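Local coordinates for beta-galactosidase (Geobacillus stearothermophilus, PDB 4OIF), which probably hydrolyses terminal non-reducing beta-D-galactose residues from beta-D-galactosides as a trimeric, zinc-containing enzyme of glycoside hydrolase family 42, at residues P30-A35 and Q361-R366; K72-I77 and E142-H147; P242-T247 and H277-S282. One frame throughout, in Å; residues are numbered along the deposited sequence. Where two conformers were deposited one is given.

Contact 1: P30-A35 and Q361-R366; sequences PDILQA and QWRKSR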
ATOM      1  N   PRO A  30      45.129  11.936  -4.172  1.00 21.93           N
ATOM      2  CA  PRO A  30      46.021  11.451  -5.232  1.00 27.93           C
ATOM      3  C   PRO A  30      46.508  10.023  -4.976  1.00 17.09           C
ATOM      4  O   PRO A  30      46.833   9.317  -5.932  1.00 15.91           O
ATOM      5  CB  PRO A  30      47.185  12.456  -5.214  1.00 19.31           C
ATOM      6  CG  PRO A  30      47.066  13.191  -3.915  1.00 11.22           C
ATOM      7  CD  PRO A  30      45.609  13.193  -3.573  1.00 26.04           C
ATOM      8  N   ASP A  31      46.527   9.596  -3.717  1.00 14.46           N
ATOM      9  CA  ASP A  31      46.903   8.224  -3.409  1.00  8.59           C
ATOM     10  C   ASP A  31      45.905   7.232  -4.014  1.00 11.92           C
ATOM     11  O   ASP A  31      46.303   6.235  -4.619  1.00 25.30           O
ATOM     12  CB  ASP A  31      47.016   8.024  -1.902  1.00  7.10           C
ATOM     13  CG  ASP A  31      45.731   8.314  -1.183  1.00 17.51           C
ATOM     14  OD1 ASP A  31      45.035   9.266  -1.579  1.00 20.23           O
ATOM     15  OD2 ASP A  31      45.403   7.575  -0.232  1.00 31.96           O
ATOM     16  N   ILE A  32      44.616   7.521  -3.869  1.00 14.00           N
ATOM     17  CA  ILE A  32      43.549   6.681  -4.409  1.00 13.30           C
ATOM     18  C   ILE A  32      43.583   6.660  -5.942  1.00 15.78           C
ATOM     19  O   ILE A  32      43.369   5.612  -6.565  1.00  9.56           O
ATOM     20  CB  ILE A  32      42.162   7.163  -3.921  1.00 16.05           C
ATOM     21  CG1 ILE A  32      42.069   7.053  -2.396  1.00 12.39           C
ATOM     22  CG2 ILE A  32      41.033   6.360  -4.575  1.00  9.55           C
ATOM     23  CD1 ILE A  32      42.012   5.619  -1.903  1.00 10.28           C
ATOM     24  N   LEU A  33      43.873   7.813  -6.542  1.00 15.32           N
ATOM     25  CA  LEU A  33      43.899   7.930  -8.001  1.00 17.77           C
ATOM     26  C   LEU A  33      45.101   7.184  -8.555  1.00 16.90           C
ATOM     27  O   LEU A  33      45.038   6.595  -9.636  1.00 13.87           O
ATOM     28  CB  LEU A  33      43.927   9.404  -8.442  1.00 12.47           C
ATOM     29  CG  LEU A  33      42.736  10.264  -7.993  1.00 12.70           C
ATOM     30  CD1 LEU A  33      42.883  11.696  -8.460  1.00  8.96           C
ATOM     31  CD2 LEU A  33      41.400   9.680  -8.447  1.00  6.79           C
ATOM     32  N   GLN A  34      46.190   7.192  -7.798  1.00 14.40           N
ATOM     33  CA  GLN A  34      47.371   6.440  -8.186  1.00 26.55           C
ATOM     34  C   GLN A  34      47.106   4.941  -8.060  1.00 19.31           C
ATOM     35  O   GLN A  34      47.474   4.156  -8.932  1.00 17.48           O
ATOM     36  CB  GLN A  34      48.562   6.854  -7.332  1.00 28.89           C
ATOM     37  CG  GLN A  34      49.909   6.427  -7.871  1.00 36.38           C
ATOM     38  CD  GLN A  34      51.042   7.202  -7.213  1.00 65.76           C
ATOM     39  OE1 GLN A  34      50.826   8.276  -6.638  1.00 53.93           O
ATOM     40  NE2 GLN A  34      52.257   6.665  -7.295  1.00 72.53           N
ATOM     41  N   ALA A  35      46.440   4.555  -6.980  1.00 12.40           N
ATOM     42  CA  ALA A  35      46.173   3.149  -6.742  1.00 14.37           C
ATOM     43  C   ALA A  35      45.237   2.615  -7.818  1.00 18.16           C
ATOM     44  O   ALA A  35      45.384   1.481  -8.275  1.00 24.45           O
ATOM     45  CB  ALA A  35      45.581   2.947  -5.350  1.00 10.11           C
ATOM     46  N   GLN A 361      30.450  -0.052 -10.317  1.00 18.34           N
ATOM     47  CA  GLN A 361      31.347   0.960 -10.862  1.00 15.74           C
ATOM     48  C   GLN A 361      32.787   0.482 -10.626  1.00 14.53           C
ATOM     49  O   GLN A 361      32.996  -0.656 -10.207  1.00 13.51           O
ATOM     50  CB  GLN A 361      31.106   2.328 -10.206  1.00 10.93           C
ATOM     51  CG  GLN A 361      31.247   2.332  -8.692  1.00 12.03           C
ATOM     52  CD  GLN A 361      31.030   3.714  -8.073  1.00 17.38           C
ATOM     53  OE1 GLN A 361      31.435   4.732  -8.634  1.00 10.98           O
ATOM     54  NE2 GLN A 361      30.401   3.746  -6.902  1.00 13.13           N
ATOM     55  N   TRP A 362      33.778   1.327 -10.894  1.00 11.89           N
ATOM     56  CA  TRP A 362      35.156   0.924 -10.652  1.00  7.16           C
ATOM     57  C   TRP A 362      35.453   0.850  -9.162  1.00 10.67           C
ATOM     58  O   TRP A 362      35.893  -0.182  -8.651  1.00  7.20           O
ATOM     59  CB  TRP A 362      36.145   1.882 -11.306  1.00  5.48           C
ATOM     60  CG  TRP A 362      37.542   1.653 -10.811  1.00  6.15           C
ATOM     61  CD1 TRP A 362      38.271   2.471  -9.992  1.00  7.96           C
ATOM     62  CD2 TRP A 362      38.363   0.503 -11.062  1.00  7.55           C
ATOM     63  NE1 TRP A 362      39.499   1.912  -9.735  1.00  7.34           N
ATOM     64  CE2 TRP A 362      39.583   0.706 -10.383  1.00 14.60           C
ATOM     65  CE3 TRP A 362      38.185  -0.677 -11.800  1.00  5.29           C
ATOM     66  CZ2 TRP A 362      40.627  -0.225 -10.427  1.00  5.68           C
ATOM     67  CZ3 TRP A 362      39.218  -1.598 -11.843  1.00  6.19           C
ATOM     68  CH2 TRP A 362      40.419  -1.370 -11.154  1.00  8.03           C
ATOM     69  N   ARG A 363      35.223   1.966  -8.480  1.00 10.84           N
ATOM     70  CA  ARG A 363      35.490   2.072  -7.056  1.00 11.32           C
ATOM     71  C   ARG A 363      34.244   2.530  -6.297  1.00 10.87           C
ATOM     72  O   ARG A 363      33.582   3.485  -6.698  1.00 13.86           O
ATOM     73  CB  ARG A 363      36.657   3.040  -6.813  1.00 12.10           C
ATOM     74  CG  ARG A 363      37.134   3.096  -5.370  1.00 13.94           C
ATOM     75  CD  ARG A 363      38.263   4.118  -5.172  1.00 11.91           C
ATOM     76  NE  ARG A 363      39.542   3.644  -5.702  1.00 15.88           N
ATOM     77  CZ  ARG A 363      40.402   2.862  -5.043  1.00 16.17           C
ATOM     78  NH1 ARG A 363      40.144   2.437  -3.803  1.00  3.89           N
ATOM     79  NH2 ARG A 363      41.527   2.496  -5.635  1.00  5.11           N
ATOM     80  N   LYS A 364      33.936   1.850  -5.198  1.00 14.06           N
ATOM     81  CA  LYS A 364      32.802   2.215  -4.357  1.00 11.93           C
ATOM     82  C   LYS A 364      32.847   3.664  -3.911  1.00 14.19           C
ATOM     83  O   LYS A 364      33.904   4.187  -3.541  1.00 12.57           O
ATOM     84  CB  LYS A 364      32.726   1.306  -3.121  1.00  8.94           C
ATOM     85  CG  LYS A 364      32.300  -0.124  -3.469  1.00 15.62           C
ATOM     86  CD  LYS A 364      32.032  -0.978  -2.243  1.00 11.41           C
ATOM     87  CE  LYS A 364      31.577  -2.372  -2.647  1.00  6.89           C
ATOM     88  NZ  LYS A 364      31.657  -3.328  -1.500  1.00  7.72           N
ATOM     89  N   SER A 365      31.686   4.305  -3.967  1.00 15.18           N
ATOM     90  CA  SER A 365      31.500   5.625  -3.389  1.00 14.75           C
ATOM     91  C   SER A 365      31.700   5.561  -1.885  1.00  7.24           C
ATOM     92  O   SER A 365      31.231   4.649  -1.240  1.00 10.42           O
ATOM     93  CB  SER A 365      30.103   6.160  -3.717  1.00 15.46           C
ATOM     94  OG  SER A 365      30.005   6.476  -5.089  1.00 19.87           O
ATOM     95  N   ARG A 366      32.390   6.527  -1.310  1.00  9.41           N
ATOM     96  CA  ARG A 366      32.599   6.457   0.121  1.00 10.04           C
ATOM     97  C   ARG A 366      31.340   6.819   0.889  1.00 14.00           C
ATOM     98  O   ARG A 366      31.119   6.347   2.009  1.00  7.69           O
ATOM     99  CB  ARG A 366      33.728   7.373   0.547  1.00  9.44           C
ATOM    100  CG  ARG A 366      34.150   7.103   1.959  1.00 12.86           C
ATOM    101  CD  ARG A 366      35.335   7.927   2.323  1.00 12.28           C
ATOM    102  NE  ARG A 366      35.688   7.734   3.717  1.00 10.64           N
ATOM    103  CZ  ARG A 366      36.412   8.603   4.403  1.00 18.29           C
ATOM    104  NH1 ARG A 366      36.843   9.713   3.810  1.00 24.62           N
ATOM    105  NH2 ARG A 366      36.693   8.369   5.675  1.00 13.59           N
TER
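Ile32 lays its CG2 methyl over one face of the Arg363 guanidinium, 3.3 Å from NE and displaced toward the rim of the group. That branch stands anti to the backbone N (chi1 of the CG1 branch is -62°), which directs the methyl to the arginine, while Ile32 CD1 comes within 4.2 Å of Arg363 NH1. Ala35, one turn further along the helix, adds its CB at 4.1 Å from Arg363 NH2. The touch is thus apolar carbon against a flat cation, and the polar work of the arginine is done elsewhere. Arg363 leaves the loop with an extended start, CG anti to N, and then bends at chi3 (-75°), which turns one face of the guanidinium to the Ile32 methyl. Asp36, just beyond Ala35, forms a salt bridge with NE, and Asn381 takes a hydrogen bond from NH1. Asp36 also accepts from Trp362 NE1, which ties two successive loop residues to one carboxylate. The Trp362 indole packs on Leu39 and Met40. Helix 30-42, the first after barrel strand 16-21, is in this way joined to the loop that follows strand 356-359, the parallel neighbour of 16-21, where the barrel closes.

Contact 2: K72-I77 and E142-H147; sequences KVFDDI and ERYGDH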
ATOM      1  N   LYS A  72      44.061  15.148 -16.875  1.00 10.76           N
ATOM      2  CA  LYS A  72      44.992  14.222 -16.267  1.00  9.51           C
ATOM      3  C   LYS A  72      44.417  12.815 -16.271  1.00 13.56           C
ATOM      4  O   LYS A  72      45.157  11.860 -16.471  1.00 10.42           O
ATOM      5  CB  LYS A  72      45.373  14.653 -14.852  1.00  6.05           C
ATOM      6  CG  LYS A  72      46.181  13.590 -14.122  1.00 21.44           C
ATOM      7  CD  LYS A  72      47.307  14.164 -13.276  1.00 23.61           C
ATOM      8  CE  LYS A  72      48.098  13.046 -12.600  1.00 24.21           C
ATOM      9  NZ  LYS A  72      47.231  12.210 -11.714  1.00 24.82           N
ATOM     10  N   VAL A  73      43.107  12.680 -16.079  1.00 12.18           N
ATOM     11  CA  VAL A  73      42.485  11.358 -16.183  1.00  6.69           C
ATOM     12  C   VAL A  73      42.671  10.743 -17.586  1.00  8.65           C
ATOM     13  O   VAL A  73      43.052   9.573 -17.700  1.00  9.90           O
ATOM     14  CB  VAL A  73      40.975  11.412 -15.815  1.00  9.35           C
ATOM     15  CG1 VAL A  73      40.219  10.180 -16.336  1.00  2.64           C
ATOM     16  CG2 VAL A  73      40.807  11.565 -14.305  1.00  4.61           C
ATOM     17  N   PHE A  74      42.420  11.526 -18.640  1.00  8.22           N
ATOM     18  CA  PHE A  74      42.547  11.035 -20.022  1.00 10.71           C
ATOM     19  C   PHE A  74      43.960  10.587 -20.299  1.00  8.41           C
ATOM     20  O   PHE A  74      44.197   9.486 -20.843  1.00  6.54           O
ATOM     21  CB  PHE A  74      42.164  12.105 -21.043  1.00  9.57           C
ATOM     22  CG  PHE A  74      40.732  12.028 -21.505  1.00 16.18           C
ATOM     23  CD1 PHE A  74      39.713  12.605 -20.756  1.00  9.31           C
ATOM     24  CD2 PHE A  74      40.409  11.401 -22.698  1.00  8.43           C
ATOM     25  CE1 PHE A  74      38.399  12.545 -21.177  1.00  8.06           C
ATOM     26  CE2 PHE A  74      39.096  11.337 -23.125  1.00 11.91           C
ATOM     27  CZ  PHE A  74      38.086  11.916 -22.360  1.00  5.85           C
ATOM     28  N   ASP A  75      44.905  11.440 -19.903  1.00 11.46           N
ATOM     29  CA  ASP A  75      46.309  11.116 -20.118  1.00 10.16           C
ATOM     30  C   ASP A  75      46.710   9.861 -19.346  1.00  8.95           C
ATOM     31  O   ASP A  75      47.341   8.981 -19.905  1.00  9.94           O
ATOM     32  CB  ASP A  75      47.207  12.294 -19.746  1.00  3.57           C
ATOM     33  CG  ASP A  75      47.189  13.389 -20.804  1.00 21.56           C
ATOM     34  OD1 ASP A  75      46.639  13.138 -21.904  1.00  9.93           O
ATOM     35  OD2 ASP A  75      47.721  14.493 -20.542  1.00 19.33           O
ATOM     36  N   ASP A  76      46.319   9.779 -18.080  1.00  9.11           N
ATOM     37  CA  ASP A  76      46.690   8.667 -17.203  1.00 12.58           C
ATOM     38  C   ASP A  76      46.128   7.335 -17.676  1.00 14.45           C
ATOM     39  O   ASP A  76      46.808   6.309 -17.634  1.00 11.35           O
ATOM     40  CB  ASP A  76      46.209   8.917 -15.768  1.00  8.43           C
ATOM     41  CG  ASP A  76      47.065   9.910 -15.037  1.00  9.14           C
ATOM     42  OD1 ASP A  76      48.145  10.237 -15.552  1.00 11.66           O
ATOM     43  OD2 ASP A  76      46.678  10.348 -13.937  1.00 11.03           O
ATOM     44  N   ILE A  77      44.869   7.341 -18.090  1.00 12.53           N
ATOM     45  CA  ILE A  77      44.252   6.108 -18.531  1.00  9.16           C
ATOM     46  C   ILE A  77      44.918   5.693 -19.822  1.00 13.45           C
ATOM     47  O   ILE A  77      45.205   4.502 -20.015  1.00 15.73           O
ATOM     48  CB  ILE A  77      42.740   6.270 -18.696  1.00  8.44           C
ATOM     49  CG1 ILE A  77      42.087   6.273 -17.315  1.00  8.94           C
ATOM     50  CG2 ILE A  77      42.145   5.169 -19.582  1.00  7.96           C
ATOM     51  CD1 ILE A  77      40.659   6.695 -17.349  1.00 21.18           C
ATOM     52  N   GLU A 142      35.296  19.762 -27.910  1.00  6.11           N
ATOM     53  CA  GLU A 142      36.396  20.633 -28.290  1.00 11.15           C
ATOM     54  C   GLU A 142      37.680  20.158 -27.651  1.00 12.93           C
ATOM     55  O   GLU A 142      38.707  20.070 -28.317  1.00 15.62           O
ATOM     56  CB  GLU A 142      36.148  22.089 -27.877  1.00  9.44           C
ATOM     57  CG  GLU A 142      35.091  22.827 -28.667  1.00 26.44           C
ATOM     58  CD  GLU A 142      34.917  24.268 -28.197  1.00 21.00           C
ATOM     59  OE1 GLU A 142      35.430  24.613 -27.110  1.00 28.51           O
ATOM     60  OE2 GLU A 142      34.263  25.050 -28.913  1.00 20.00           O
ATOM     61  N   ARG A 143      37.623  19.861 -26.351  1.00 11.07           N
ATOM     62  CA  ARG A 143      38.842  19.579 -25.609  1.00  7.18           C
ATOM     63  C   ARG A 143      39.350  18.143 -25.757  1.00  9.27           C
ATOM     64  O   ARG A 143      40.557  17.925 -25.811  1.00 13.35           O
ATOM     65  CB  ARG A 143      38.652  19.899 -24.127  1.00  9.32           C
ATOM     66  CG  ARG A 143      39.915  19.724 -23.327  1.00 15.49           C
ATOM     67  CD  ARG A 143      39.726  20.102 -21.883  1.00 10.42           C
ATOM     68  NE  ARG A 143      39.792  21.536 -21.731  1.00 28.93           N
ATOM     69  CZ  ARG A 143      40.789  22.173 -21.144  1.00 15.77           C
ATOM     70  NH1 ARG A 143      41.786  21.488 -20.618  1.00 18.67           N
ATOM     71  NH2 ARG A 143      40.767  23.495 -21.066  1.00 31.95           N
ATOM     72  N   TYR A 144      38.454  17.165 -25.837  1.00  7.08           N
ATOM     73  CA  TYR A 144      38.886  15.767 -25.795  1.00  7.61           C
ATOM     74  C   TYR A 144      38.665  15.007 -27.101  1.00 10.35           C
ATOM     75  O   TYR A 144      39.093  13.861 -27.238  1.00  9.38           O
ATOM     76  CB  TYR A 144      38.181  15.043 -24.640  1.00  6.90           C
ATOM     77  CG  TYR A 144      38.421  15.732 -23.323  1.00  9.69           C
ATOM     78  CD1 TYR A 144      39.676  15.725 -22.740  1.00 11.04           C
ATOM     79  CD2 TYR A 144      37.409  16.425 -22.683  1.00 10.38           C
ATOM     80  CE1 TYR A 144      39.917  16.371 -21.545  1.00 10.42           C
ATOM     81  CE2 TYR A 144      37.639  17.076 -21.495  1.00  9.46           C
ATOM     82  CZ  TYR A 144      38.894  17.041 -20.925  1.00 12.37           C
ATOM     83  OH  TYR A 144      39.126  17.685 -19.730  1.00 11.57           O
ATOM     84  N   GLY A 145      38.015  15.656 -28.062  1.00  5.85           N
ATOM     85  CA  GLY A 145      37.587  14.987 -29.270  1.00  4.85           C
ATOM     86  C   GLY A 145      38.691  14.322 -30.061  1.00  7.49           C
ATOM     87  O   GLY A 145      38.470  13.285 -30.687  1.00  8.83           O
ATOM     88  N   ASP A 146      39.889  14.899 -30.020  0.59  7.67           N
ATOM     89  CA  ASP A 146      41.014  14.350 -30.772  0.59  7.87           C
ATOM     90  C   ASP A 146      41.974  13.550 -29.889  0.59  8.58           C
ATOM     91  O   ASP A 146      43.034  13.124 -30.333  0.59  9.41           O
ATOM     92  CB  ASP A 146      41.773  15.468 -31.491  0.59  6.94           C
ATOM     93  CG  ASP A 146      42.464  16.422 -30.534  0.59  7.45           C
ATOM     94  OD1 ASP A 146      42.123  16.432 -29.330  0.59  5.80           O
ATOM     95  OD2 ASP A 146      43.343  17.179 -31.003  0.59  7.50           O
ATOM     96  N   HIS A 147      41.598  13.333 -28.637  1.00 11.82           N
ATOM     97  CA  HIS A 147      42.462  12.585 -27.733  1.00 11.96           C
ATOM     98  C   HIS A 147      42.410  11.107 -28.110  1.00 12.40           C
ATOM     99  O   HIS A 147      41.330  10.555 -28.319  1.00 15.56           O
ATOM    100  CB  HIS A 147      42.045  12.778 -26.281  1.00  8.72           C
ATOM    101  CG  HIS A 147      43.079  12.338 -25.292  1.00 20.12           C
ATOM    102  ND1 HIS A 147      43.387  11.011 -25.080  1.00 13.16           N
ATOM    103  CD2 HIS A 147      43.864  13.050 -24.448  1.00  8.72           C
ATOM    104  CE1 HIS A 147      44.330  10.926 -24.158  1.00 10.86           C
ATOM    105  NE2 HIS A 147      44.633  12.147 -23.753  1.00  6.56           N
TER
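Phe74 and His147 bring the two backbones nearest, their CA atoms 7.9 Å apart, where helix 68-79 passes the type I turn from Tyr144 to His147 at the end of helix 127-144. The Phe74 ring centres an aromatic cluster. Over one of its faces lies Tyr144 in an offset stack, planes 7° apart and centroids 4.5 Å apart, with CD1 of Tyr144 3.7 Å from CD1 of Phe74. Both side chains also pack on barrel strand 83-87, so the cluster joins two outer helices to the barrel. Toward His147 the phenyl presents an edge to the imidazole face, the planes 61° apart, and Phe74 CB sits over that same ring in a CH-pi contact. With CG anti to its N (chi1 -165°), His147 swings back to the helix, and NE2 gives Asp75 OD1 a nearly straight hydrogen bond of 2.9 Å in the imidazole plane. Its ND1 is bonded to Ala149 N. A leucine in place of His147 would probably leave the Asp75 carboxylate without this donor and Ala149 N without its acceptor. Because ND1 accepts while NE2 donates, the imidazole is probably neutral with its proton on NE2, and the carboxylate is likely to polarise that N-H.

Contact 3: P242-T247 and H277-S282; sequences PLRELT and HLDVIS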
ATOM      1  N   PRO A 242      26.933  19.003 -31.125  1.00 19.47           N
ATOM      2  CA  PRO A 242      28.376  19.279 -31.240  1.00 10.02           C
ATOM      3  C   PRO A 242      29.217  18.010 -31.312  1.00 14.66           C
ATOM      4  O   PRO A 242      30.347  18.018 -31.800  1.00 13.19           O
ATOM      5  CB  PRO A 242      28.688  20.049 -29.958  1.00 11.91           C
ATOM      6  CG  PRO A 242      27.695  19.523 -28.970  1.00 20.37           C
ATOM      7  CD  PRO A 242      26.431  19.278 -29.764  1.00 12.11           C
ATOM      8  N   LEU A 243      28.668  16.917 -30.812  1.00 10.39           N
ATOM      9  CA  LEU A 243      29.360  15.650 -30.901  1.00 12.48           C
ATOM     10  C   LEU A 243      29.451  15.228 -32.369  1.00 11.17           C
ATOM     11  O   LEU A 243      30.464  14.703 -32.811  1.00 14.97           O
ATOM     12  CB  LEU A 243      28.652  14.592 -30.055  1.00 12.73           C
ATOM     13  CG  LEU A 243      29.029  14.488 -28.575  1.00  9.27           C
ATOM     14  CD1 LEU A 243      29.120  15.836 -27.870  1.00  4.33           C
ATOM     15  CD2 LEU A 243      28.039  13.583 -27.867  1.00  3.02           C
ATOM     16  N   ARG A 244      28.398  15.477 -33.133  1.00 11.19           N
ATOM     17  CA  ARG A 244      28.439  15.151 -34.553  1.00 16.98           C
ATOM     18  C   ARG A 244      29.332  16.124 -35.301  1.00 22.54           C
ATOM     19  O   ARG A 244      30.095  15.718 -36.186  1.00 12.88           O
ATOM     20  CB  ARG A 244      27.047  15.164 -35.172  1.00  9.91           C
ATOM     21  CG  ARG A 244      26.118  14.074 -34.658  1.00 13.56           C
ATOM     22  CD  ARG A 244      26.738  12.697 -34.795  1.00 16.13           C
ATOM     23  NE  ARG A 244      25.712  11.656 -34.847  1.00 18.66           N
ATOM     24  CZ  ARG A 244      25.958  10.358 -34.706  1.00 20.41           C
ATOM     25  NH1 ARG A 244      27.198   9.921 -34.491  1.00 12.92           N
ATOM     26  NH2 ARG A 244      24.956   9.498 -34.763  1.00 23.99           N
ATOM     27  N   GLU A 245      29.230  17.410 -34.962  1.00 12.44           N
ATOM     28  CA  GLU A 245      30.064  18.389 -35.655  1.00 16.38           C
ATOM     29  C   GLU A 245      31.549  18.111 -35.454  1.00 23.21           C
ATOM     30  O   GLU A 245      32.316  18.034 -36.409  1.00 17.47           O
ATOM     31  CB  GLU A 245      29.760  19.810 -35.185  1.00 25.18           C
ATOM     32  CG  GLU A 245      28.468  20.391 -35.711  1.00 32.21           C
ATOM     33  CD  GLU A 245      28.235  21.814 -35.226  1.00 48.87           C
ATOM     34  OE1 GLU A 245      29.210  22.467 -34.767  1.00 30.08           O
ATOM     35  OE2 GLU A 245      27.069  22.267 -35.308  1.00 47.16           O
ATOM     36  N   LEU A 246      31.947  17.962 -34.199  1.00 16.29           N
ATOM     37  CA  LEU A 246      33.356  17.951 -33.861  1.00 11.74           C
ATOM     38  C   LEU A 246      33.957  16.555 -33.853  1.00 13.32           C
ATOM     39  O   LEU A 246      35.157  16.397 -34.050  1.00  8.23           O
ATOM     40  CB  LEU A 246      33.561  18.625 -32.504  1.00 10.52           C
ATOM     41  CG  LEU A 246      33.079  20.080 -32.479  1.00 14.05           C
ATOM     42  CD1 LEU A 246      33.326  20.695 -31.131  1.00 12.53           C
ATOM     43  CD2 LEU A 246      33.782  20.890 -33.541  1.00  9.37           C
ATOM     44  N   THR A 247      33.139  15.536 -33.628  1.00 10.53           N
ATOM     45  CA  THR A 247      33.672  14.180 -33.534  1.00  9.29           C
ATOM     46  C   THR A 247      32.814  13.139 -34.264  1.00 10.54           C
ATOM     47  O   THR A 247      32.373  12.158 -33.666  1.00 12.71           O
ATOM     48  CB  THR A 247      33.838  13.754 -32.044  1.00 12.02           C
ATOM     49  OG1 THR A 247      32.596  13.902 -31.327  1.00  6.62           O
ATOM     50  CG2 THR A 247      34.917  14.586 -31.363  1.00  3.96           C
ATOM     51  N   HIS A 277      18.366   6.359 -33.410  1.00 11.42           N
ATOM     52  CA  HIS A 277      19.143   7.582 -33.212  1.00 18.51           C
ATOM     53  C   HIS A 277      20.537   7.322 -32.646  1.00 14.94           C
ATOM     54  O   HIS A 277      21.328   8.246 -32.509  1.00 11.37           O
ATOM     55  CB  HIS A 277      18.384   8.550 -32.293  1.00 13.39           C
ATOM     56  CG  HIS A 277      17.066   8.991 -32.851  1.00 18.00           C
ATOM     57  ND1 HIS A 277      16.885  10.219 -33.455  1.00 17.31           N
ATOM     58  CD2 HIS A 277      15.871   8.354 -32.929  1.00 10.75           C
ATOM     59  CE1 HIS A 277      15.632  10.325 -33.862  1.00 16.01           C
ATOM     60  NE2 HIS A 277      14.995   9.208 -33.552  1.00 16.35           N
ATOM     61  N   LEU A 278      20.836   6.066 -32.333  1.00 14.14           N
ATOM     62  CA  LEU A 278      22.118   5.719 -31.733  1.00 13.57           C
ATOM     63  C   LEU A 278      23.030   4.990 -32.717  1.00 22.66           C
ATOM     64  O   LEU A 278      22.554   4.370 -33.667  1.00 21.01           O
ATOM     65  CB  LEU A 278      21.897   4.854 -30.495  1.00 15.98           C
ATOM     66  CG  LEU A 278      20.990   5.432 -29.407  1.00 15.01           C
ATOM     67  CD1 LEU A 278      20.784   4.392 -28.303  1.00 15.16           C
ATOM     68  CD2 LEU A 278      21.563   6.720 -28.835  1.00 13.00           C
ATOM     69  N   ASP A 279      24.341   5.072 -32.497  1.00 14.97           N
ATOM     70  CA  ASP A 279      25.286   4.328 -33.329  1.00 24.36           C
ATOM     71  C   ASP A 279      25.346   2.891 -32.836  1.00 19.31           C
ATOM     72  O   ASP A 279      25.476   1.956 -33.622  1.00 17.40           O
ATOM     73  CB  ASP A 279      26.687   4.960 -33.298  1.00 12.58           C
ATOM     74  CG  ASP A 279      26.709   6.358 -33.883  1.00 19.70           C
ATOM     75  OD1 ASP A 279      25.900   6.630 -34.802  1.00 26.94           O
ATOM     76  OD2 ASP A 279      27.532   7.185 -33.424  1.00 15.06           O
ATOM     77  N   VAL A 280      25.237   2.731 -31.522  1.00 11.16           N
ATOM     78  CA  VAL A 280      25.362   1.425 -30.902  1.00 19.61           C
ATOM     79  C   VAL A 280      24.458   1.361 -29.662  1.00 15.96           C
ATOM     80  O   VAL A 280      24.277   2.357 -28.951  1.00 12.59           O
ATOM     81  CB  VAL A 280      26.860   1.108 -30.551  1.00 14.93           C
ATOM     82  CG1 VAL A 280      27.455   2.196 -29.688  1.00 12.69           C
ATOM     83  CG2 VAL A 280      27.011  -0.268 -29.900  1.00  8.92           C
ATOM     84  N   ILE A 281      23.849   0.194 -29.452  1.00 11.67           N
ATOM     85  CA  ILE A 281      22.977  -0.039 -28.311  1.00 12.96           C
ATOM     86  C   ILE A 281      23.794  -0.525 -27.130  1.00 18.83           C
ATOM     87  O   ILE A 281      24.692  -1.358 -27.279  1.00 14.90           O
ATOM     88  CB  ILE A 281      21.879  -1.083 -28.613  1.00 11.71           C
ATOM     89  CG1 ILE A 281      21.050  -0.664 -29.828  1.00 12.68           C
ATOM     90  CG2 ILE A 281      20.999  -1.294 -27.384  1.00  8.92           C
ATOM     91  CD1 ILE A 281      20.502   0.759 -29.743  1.00  9.74           C
ATOM     92  N   SER A 282      23.492   0.005 -25.956  1.00 14.04           N
ATOM     93  CA  SER A 282      24.184  -0.421 -24.754  1.00 15.32           C
ATOM     94  C   SER A 282      23.192  -0.472 -23.626  1.00 12.64           C
ATOM     95  O   SER A 282      22.215   0.272 -23.651  1.00 12.22           O
ATOM     96  CB  SER A 282      25.346   0.519 -24.407  1.00 10.82           C
ATOM     97  OG  SER A 282      24.871   1.701 -23.807  1.00  9.03           O
TER
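Arg244 grips the carboxylate of Asp279 end-on in a salt bridge, with its two terminal nitrogens each taking one oxygen. Arg244 NH1 gives a hydrogen bond of 3.0 Å to Asp279 OD2, and NH2 gives one of the same length to OD1; both are fairly straight. The match is not flat: guanidinium and carboxylate planes are turned 38° against each other. OD2 is met on its syn lone pair by an NH1 from whose guanidinium plane it is tilted, whereas OD1 lies in that plane but is approached from the syn side with the donor well out of the carboxylate plane. The two side chains come from opposite directions. That of Arg244 bends at chi2 (-54°) after leaving the helix and then runs out extended, carrying its charged end across a gap of 11.3 Å between the CA atoms of Arg244 and Asp279.

Asp279 has a second hold. Its OD2 accepts a further bond from Ile252 N, at the start of strand 252-259, so one oxygen serves two donors, and backbone bonding between Asp279 and Ile252 fixes the loop against the same strand. The Arg244 side chain also touches Ile252. His277 O stays 4.5 Å from Arg244 NH2, at an oblique approach, and the His277 ring turns to Glu237 on helix 218-246. Where that helix ends, Thr247 OG1 donates to Leu243 O at 2.7 Å, beside the backbone bond from Thr247 N to the same oxygen.

The bridge thus joins the end of helix 218-246 to the loop leading into strand 282-284. Two bonds give the pairing a defined direction as well as charge attraction, and the donation from Ile252 N would probably help keep Asp279 ionised.

All three contacts lie in the TIM-barrel part of the enzyme, away from the zinc site and the probable catalytic and substrate-binding residues. Contact 1 closes the widest loop of chain, from helix 30-42 to the segment after strand 356-359, and the other two are nested within it in series, contact 2 before contact 3. Centres of contacts 1 and 2 are about 19 Å apart, those of 2 and 3 about 18 Å, and those of 1 and 3 about 29 Å. Contacts 2 and 3 touch, with Gly145 CA 3.4 Å from Thr247 CG2, so the ends of helices 127-144 and 218-246 pack together. Contacts 1 and 2 do not touch. Together they link peripheral helices and loops around the barrel.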